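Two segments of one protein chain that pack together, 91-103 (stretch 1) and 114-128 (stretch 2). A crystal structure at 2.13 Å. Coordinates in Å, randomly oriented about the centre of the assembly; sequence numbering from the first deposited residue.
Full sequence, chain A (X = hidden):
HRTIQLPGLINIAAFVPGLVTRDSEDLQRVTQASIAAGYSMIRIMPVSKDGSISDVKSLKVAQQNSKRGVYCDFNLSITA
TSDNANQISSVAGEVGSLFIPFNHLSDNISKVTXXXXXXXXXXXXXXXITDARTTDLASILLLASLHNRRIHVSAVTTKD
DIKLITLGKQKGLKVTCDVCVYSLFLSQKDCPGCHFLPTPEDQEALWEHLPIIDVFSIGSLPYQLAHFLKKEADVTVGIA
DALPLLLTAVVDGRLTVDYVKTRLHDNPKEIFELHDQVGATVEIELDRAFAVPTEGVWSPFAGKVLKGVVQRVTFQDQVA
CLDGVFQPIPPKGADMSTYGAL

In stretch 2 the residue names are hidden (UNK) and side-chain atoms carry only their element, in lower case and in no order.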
# COMPACT_ATOMS: atom_id res chain seq x y z
N VAL A 91 -20.23 7.58 7.21
CA VAL A 91 -19.69 6.26 7.45
C VAL A 91 -18.19 6.31 7.76
O VAL A 91 -17.54 5.27 7.85
CB VAL A 91 -19.99 5.35 6.24
CG1 VAL A 91 -19.53 3.95 6.42
CG2 VAL A 91 -21.50 5.34 5.97
N ALA A 92 -17.65 7.51 7.97
CA ALA A 92 -16.21 7.68 8.15
C ALA A 92 -15.67 6.85 9.30
O ALA A 92 -14.52 6.40 9.26
CB ALA A 92 -15.89 9.15 8.37
N GLY A 93 -16.48 6.63 10.34
CA GLY A 93 -16.01 5.90 11.51
C GLY A 93 -15.76 4.43 11.25
O GLY A 93 -15.09 3.77 12.06
N GLU A 94 -16.27 3.89 10.14
CA GLU A 94 -16.07 2.49 9.80
C GLU A 94 -14.85 2.25 8.91
O GLU A 94 -14.45 1.09 8.74
CB GLU A 94 -17.32 1.94 9.11
CG GLU A 94 -18.58 2.06 9.97
CD GLU A 94 -19.83 1.57 9.25
OE1 GLU A 94 -19.81 0.45 8.70
OE2 GLU A 94 -20.83 2.32 9.24
N VAL A 95 -14.27 3.30 8.33
CA VAL A 95 -13.07 3.18 7.50
C VAL A 95 -11.96 4.00 8.14
O VAL A 95 -12.19 4.79 9.06
CB VAL A 95 -13.32 3.61 6.04
CG1 VAL A 95 -14.27 2.65 5.36
CG2 VAL A 95 -13.86 5.04 5.99
N GLY A 96 -10.74 3.81 7.64
CA GLY A 96 -9.58 4.46 8.21
C GLY A 96 -9.00 5.55 7.33
O GLY A 96 -8.03 6.20 7.72
N SER A 97 -9.58 5.77 6.15
CA SER A 97 -9.00 6.73 5.21
C SER A 97 -9.95 6.96 4.05
O SER A 97 -10.78 6.11 3.72
CB SER A 97 -7.66 6.23 4.68
OG SER A 97 -7.86 5.10 3.85
N LEU A 98 -9.78 8.10 3.39
CA LEU A 98 -10.50 8.44 2.17
C LEU A 98 -9.53 8.45 1.00
O LEU A 98 -8.51 9.13 1.04
CB LEU A 98 -11.18 9.80 2.29
CG LEU A 98 -11.79 10.36 1.00
CD1 LEU A 98 -12.87 9.43 0.49
CD2 LEU A 98 -12.36 11.76 1.23
N PHE A 99 -9.87 7.69 -0.05
CA PHE A 99 -9.08 7.65 -1.27
C PHE A 99 -9.74 8.51 -2.34
O PHE A 99 -10.91 8.30 -2.67
CB PHE A 99 -8.93 6.21 -1.76
CG PHE A 99 -8.12 6.08 -3.01
CD1 PHE A 99 -6.79 6.48 -3.05
CD2 PHE A 99 -8.68 5.54 -4.16
CE1 PHE A 99 -6.05 6.36 -4.21
CE2 PHE A 99 -7.94 5.41 -5.32
CZ PHE A 99 -6.62 5.83 -5.34
N ILE A 100 -8.98 9.45 -2.88
CA ILE A 100 -9.47 10.37 -3.91
C ILE A 100 -8.68 10.13 -5.18
O ILE A 100 -7.59 10.67 -5.36
CB ILE A 100 -9.36 11.83 -3.46
CG1 ILE A 100 -10.10 12.04 -2.14
CG2 ILE A 100 -9.92 12.75 -4.54
CD1 ILE A 100 -10.03 13.46 -1.60
N PRO A 101 -9.20 9.33 -6.11
CA PRO A 101 -8.65 9.30 -7.46
C PRO A 101 -9.35 10.30 -8.35
O PRO A 101 -10.53 10.62 -8.17
CB PRO A 101 -8.94 7.86 -7.90
CG PRO A 101 -10.28 7.56 -7.25
CD PRO A 101 -10.34 8.40 -5.97
N PHE A 102 -8.62 10.82 -9.33
CA PHE A 102 -9.18 11.83 -10.22
C PHE A 102 -9.84 11.25 -11.46
O PHE A 102 -10.55 11.98 -12.16
CB PHE A 102 -8.09 12.83 -10.63
CG PHE A 102 -7.92 13.96 -9.66
CD1 PHE A 102 -8.39 15.23 -9.97
CD2 PHE A 102 -7.31 13.77 -8.43
CE1 PHE A 102 -8.24 16.28 -9.09
CE2 PHE A 102 -7.16 14.81 -7.54
CZ PHE A 102 -7.62 16.07 -7.87
N ASN A 103 -9.64 9.97 -11.75
CA ASN A 103 -10.31 9.32 -12.87
C ASN A 103 -11.75 8.94 -12.55
O ASN A 103 -12.51 8.62 -13.47
CB ASN A 103 -9.52 8.08 -13.32
CG ASN A 103 -9.36 7.06 -12.21
OD1 ASN A 103 -9.60 7.36 -11.05
ND2 ASN A 103 -8.93 5.86 -12.57
N UNK A 114 -15.34 19.29 -7.09
CA UNK A 114 -15.76 17.98 -6.62
C UNK A 114 -14.88 17.50 -5.48
O UNK A 114 -15.38 16.93 -4.50
c UNK A 114 -16.30 16.46 -10.17
n UNK A 114 -15.86 17.02 -11.29
c UNK A 114 -16.53 17.38 -8.99
o UNK A 114 -16.50 15.25 -10.07
c UNK A 114 -15.73 16.97 -7.77
N UNK A 115 -13.57 17.70 -5.59
CA UNK A 115 -12.66 17.30 -4.52
C UNK A 115 -12.86 18.19 -3.29
O UNK A 115 -12.79 17.72 -2.15
c UNK A 115 -10.23 17.08 -3.86
c UNK A 115 -11.20 17.32 -5.01
c UNK A 115 -11.00 16.28 -6.10
N UNK A 116 -13.13 19.48 -3.51
CA UNK A 116 -13.36 20.39 -2.39
C UNK A 116 -14.53 19.92 -1.53
O UNK A 116 -14.50 20.08 -0.31
o UNK A 116 -13.58 23.70 0.26
c UNK A 116 -13.17 23.09 -0.75
c UNK A 116 -14.15 22.80 -1.87
o UNK A 116 -11.99 22.71 -0.88
c UNK A 116 -13.61 21.81 -2.91
N UNK A 117 -15.56 19.35 -2.15
CA UNK A 117 -16.72 18.88 -1.40
C UNK A 117 -16.30 17.84 -0.36
O UNK A 117 -16.68 17.93 0.81
c UNK A 117 -17.77 18.31 -2.35
N UNK A 118 -15.51 16.85 -0.78
CA UNK A 118 -15.02 15.84 0.16
C UNK A 118 -14.17 16.48 1.25
O UNK A 118 -14.30 16.13 2.43
c UNK A 118 -15.32 14.23 -2.88
c UNK A 118 -16.31 12.36 -2.32
c UNK A 118 -15.04 14.00 -1.58
n UNK A 118 -16.11 13.20 -3.32
n UNK A 118 -15.67 12.82 -1.26
c UNK A 118 -14.22 14.78 -0.59
N UNK A 119 -13.29 17.41 0.89
CA UNK A 119 -12.50 18.12 1.89
C UNK A 119 -13.38 18.84 2.90
O UNK A 119 -13.00 19.00 4.07
c UNK A 119 -11.54 19.10 1.22
c UNK A 119 -8.84 17.13 -0.52
c UNK A 119 -10.06 17.67 -0.20
c UNK A 119 -9.10 18.81 1.65
c UNK A 119 -10.21 18.51 0.88
c UNK A 119 -7.74 17.43 0.26
c UNK A 119 -7.87 18.27 1.35
N UNK A 120 -14.56 19.31 2.47
CA UNK A 120 -15.51 19.94 3.38
C UNK A 120 -16.28 18.93 4.23
O UNK A 120 -16.63 19.23 5.38
o UNK A 120 -16.36 22.32 0.78
c UNK A 120 -15.83 21.92 1.84
c UNK A 120 -16.51 20.79 2.59
o UNK A 120 -14.79 22.42 2.31
N UNK A 121 -16.56 17.74 3.69
CA UNK A 121 -17.40 16.75 4.35
C UNK A 121 -16.62 15.71 5.14
O UNK A 121 -17.22 15.00 5.96
c UNK A 121 -18.27 16.03 3.30
N UNK A 122 -15.31 15.61 4.93
CA UNK A 122 -14.53 14.54 5.55
C UNK A 122 -13.83 15.04 6.81
O UNK A 122 -13.33 16.17 6.82
c UNK A 122 -14.28 10.79 4.65
c UNK A 122 -14.34 9.41 4.80
c UNK A 122 -13.26 8.69 5.31
c UNK A 122 -12.10 9.31 5.69
c UNK A 122 -13.11 11.45 5.03
c UNK A 122 -11.42 12.85 5.51
c UNK A 122 -12.03 10.70 5.54
n UNK A 122 -11.02 11.57 5.82
c UNK A 122 -13.50 14.01 4.55
c UNK A 122 -12.70 12.83 5.02
N UNK A 123 -13.77 14.25 7.88
CA UNK A 123 -13.13 14.74 9.12
C UNK A 123 -11.69 15.18 8.89
O UNK A 123 -10.92 14.52 8.19
c UNK A 123 -14.38 12.93 8.07
c UNK A 123 -14.37 12.75 9.56
c UNK A 123 -13.22 13.54 10.06
N UNK A 124 -11.33 16.30 9.51
CA UNK A 124 -10.02 16.91 9.26
C UNK A 124 -8.87 16.05 9.77
O UNK A 124 -7.77 16.11 9.22
c UNK A 124 -8.59 18.97 9.77
c UNK A 124 -9.95 18.30 9.90
c UNK A 124 -8.00 20.93 11.27
n UNK A 124 -6.56 21.26 11.06
c UNK A 124 -8.68 20.48 9.98
N UNK A 125 -9.10 15.25 10.81
CA UNK A 125 -8.06 14.42 11.40
C UNK A 125 -8.14 12.97 10.94
O UNK A 125 -7.48 12.11 11.54
n UNK A 125 -7.13 17.58 14.66
c UNK A 125 -7.86 16.41 14.66
n UNK A 125 -6.75 16.61 12.79
c UNK A 125 -8.13 14.50 12.93
c UNK A 125 -7.62 15.79 13.48
c UNK A 125 -6.47 17.67 13.52
N UNK A 126 -8.92 12.68 9.91
CA UNK A 126 -8.95 11.34 9.31
C UNK A 126 -8.18 11.35 8.00
O UNK A 126 -8.42 12.23 7.15
c UNK A 126 -10.60 9.39 9.06
c UNK A 126 -10.39 10.90 9.07
c UNK A 126 -11.84 7.95 10.73
n UNK A 126 -11.54 6.59 10.20
c UNK A 126 -11.96 9.00 9.63
N UNK A 127 -7.25 10.42 7.78
CA UNK A 127 -6.35 10.53 6.62
C UNK A 127 -7.07 10.59 5.28
O UNK A 127 -8.12 9.98 5.08
c UNK A 127 -5.51 8.91 8.15
c UNK A 127 -5.48 9.27 6.72
c UNK A 127 -6.88 9.28 8.64
N UNK A 128 -6.47 11.34 4.35
CA UNK A 128 -6.88 11.38 2.95
C UNK A 128 -5.69 10.96 2.10
O UNK A 128 -4.57 11.43 2.31
c UNK A 128 -7.39 12.77 2.53
c UNK A 128 -8.65 13.14 3.32
c UNK A 128 -9.18 14.54 3.04
c UNK A 128 -7.66 12.81 1.02

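Position 114 carries three carbons, the third bearing one oxygen and one nitrogen: an amide, out of reach of stretch 1. It is Q114. Position 115 has one carbon that forks into two, compact and apolar, and one tip lies against I100 and F102. This is V115; V115 CG2 is 4.0 Å from I100 CG2 and 3.8 Å from F102 CZ, at the far end of that ring.

Position 116 has three carbons ending in two oxygens and reaches nothing on stretch 1: E116. Position 117 shows a single carbon, also out of reach: A117. At 118 one carbon leads to a five-membered ring of three carbons and two nitrogens, and that first carbon lies against L98: H118. Its CB is 4.0 Å from L98 CD2; H118 ND1 is buried by the contact with no partner in the model, while NE2 is bonded elsewhere in the structure.

Position 119 is one carbon and a ring of six carbons with no oxygen, and the ring touches I100, hence F119. Its CA-to-CB bond points sideways, yet the ring end comes nearer, bringing CE1 within 4.0 Å of I100 CD1. Position 120, two carbons with two oxygens on the second, is D120, and 121, a lone carbon, is A121; neither touches stretch 1, and the helix ends here.

Position 122 holds one carbon and fused five- and six-membered rings of eight carbons and one nitrogen, touching A92, V95 and L98, which only tryptophan fits. W122 is gripped on both faces: L98 CB lies 3.5 Å from the centroid of the six-membered ring and A92 CB 4.3 Å from it on the opposite face, both as CH-pi contacts. V95 CG2 meets the edge, 3.8 Å from W122 CH2.

Position 123 has three carbons closing onto its own backbone nitrogen and touches A92: P123, whose CD is 4.1 Å from A92 CB. It opens a type I turn. Position 124 is four carbons in a row ending in nitrogen, K124, and 125 one carbon with a ring of three carbons and two nitrogens, H125; both are out of reach of stretch 1. Position 126, again four carbons and a nitrogen, but pointing at stretch 1, is K126. Its NZ donates to A92 O at 3.1 Å, though a clash with V95 O leaves the amine's place less sure.

Position 127 closes three carbons onto its nitrogen and touches G96 and S97: P127, with CD 3.4 Å from G96 O. Position 128 has four carbons forked at the first, one arm two carbons long, against L98 and I100: I128, whose CG2 packs 3.6 Å from I100 CD1.

The contact joins two modes. L98 and I128 form a parallel bridge, with L98 N donating to P127 O at 3.0 Å, and their side chains share one face of the sheet. The helix runs nearly antiparallel to the strand at 169°; V115 and F119 pack on I100, V115 also reaches F102, and H118 CB lies against L98. W122 is inserted between A92 and L98 of stretch 1: its NE1 bonds to K126 O at 3.0 Å, meeting the indole's polar need within its own stretch while its faces serve the other.

Stretch 2 114-128: QVEAHFDAWPKHKPI
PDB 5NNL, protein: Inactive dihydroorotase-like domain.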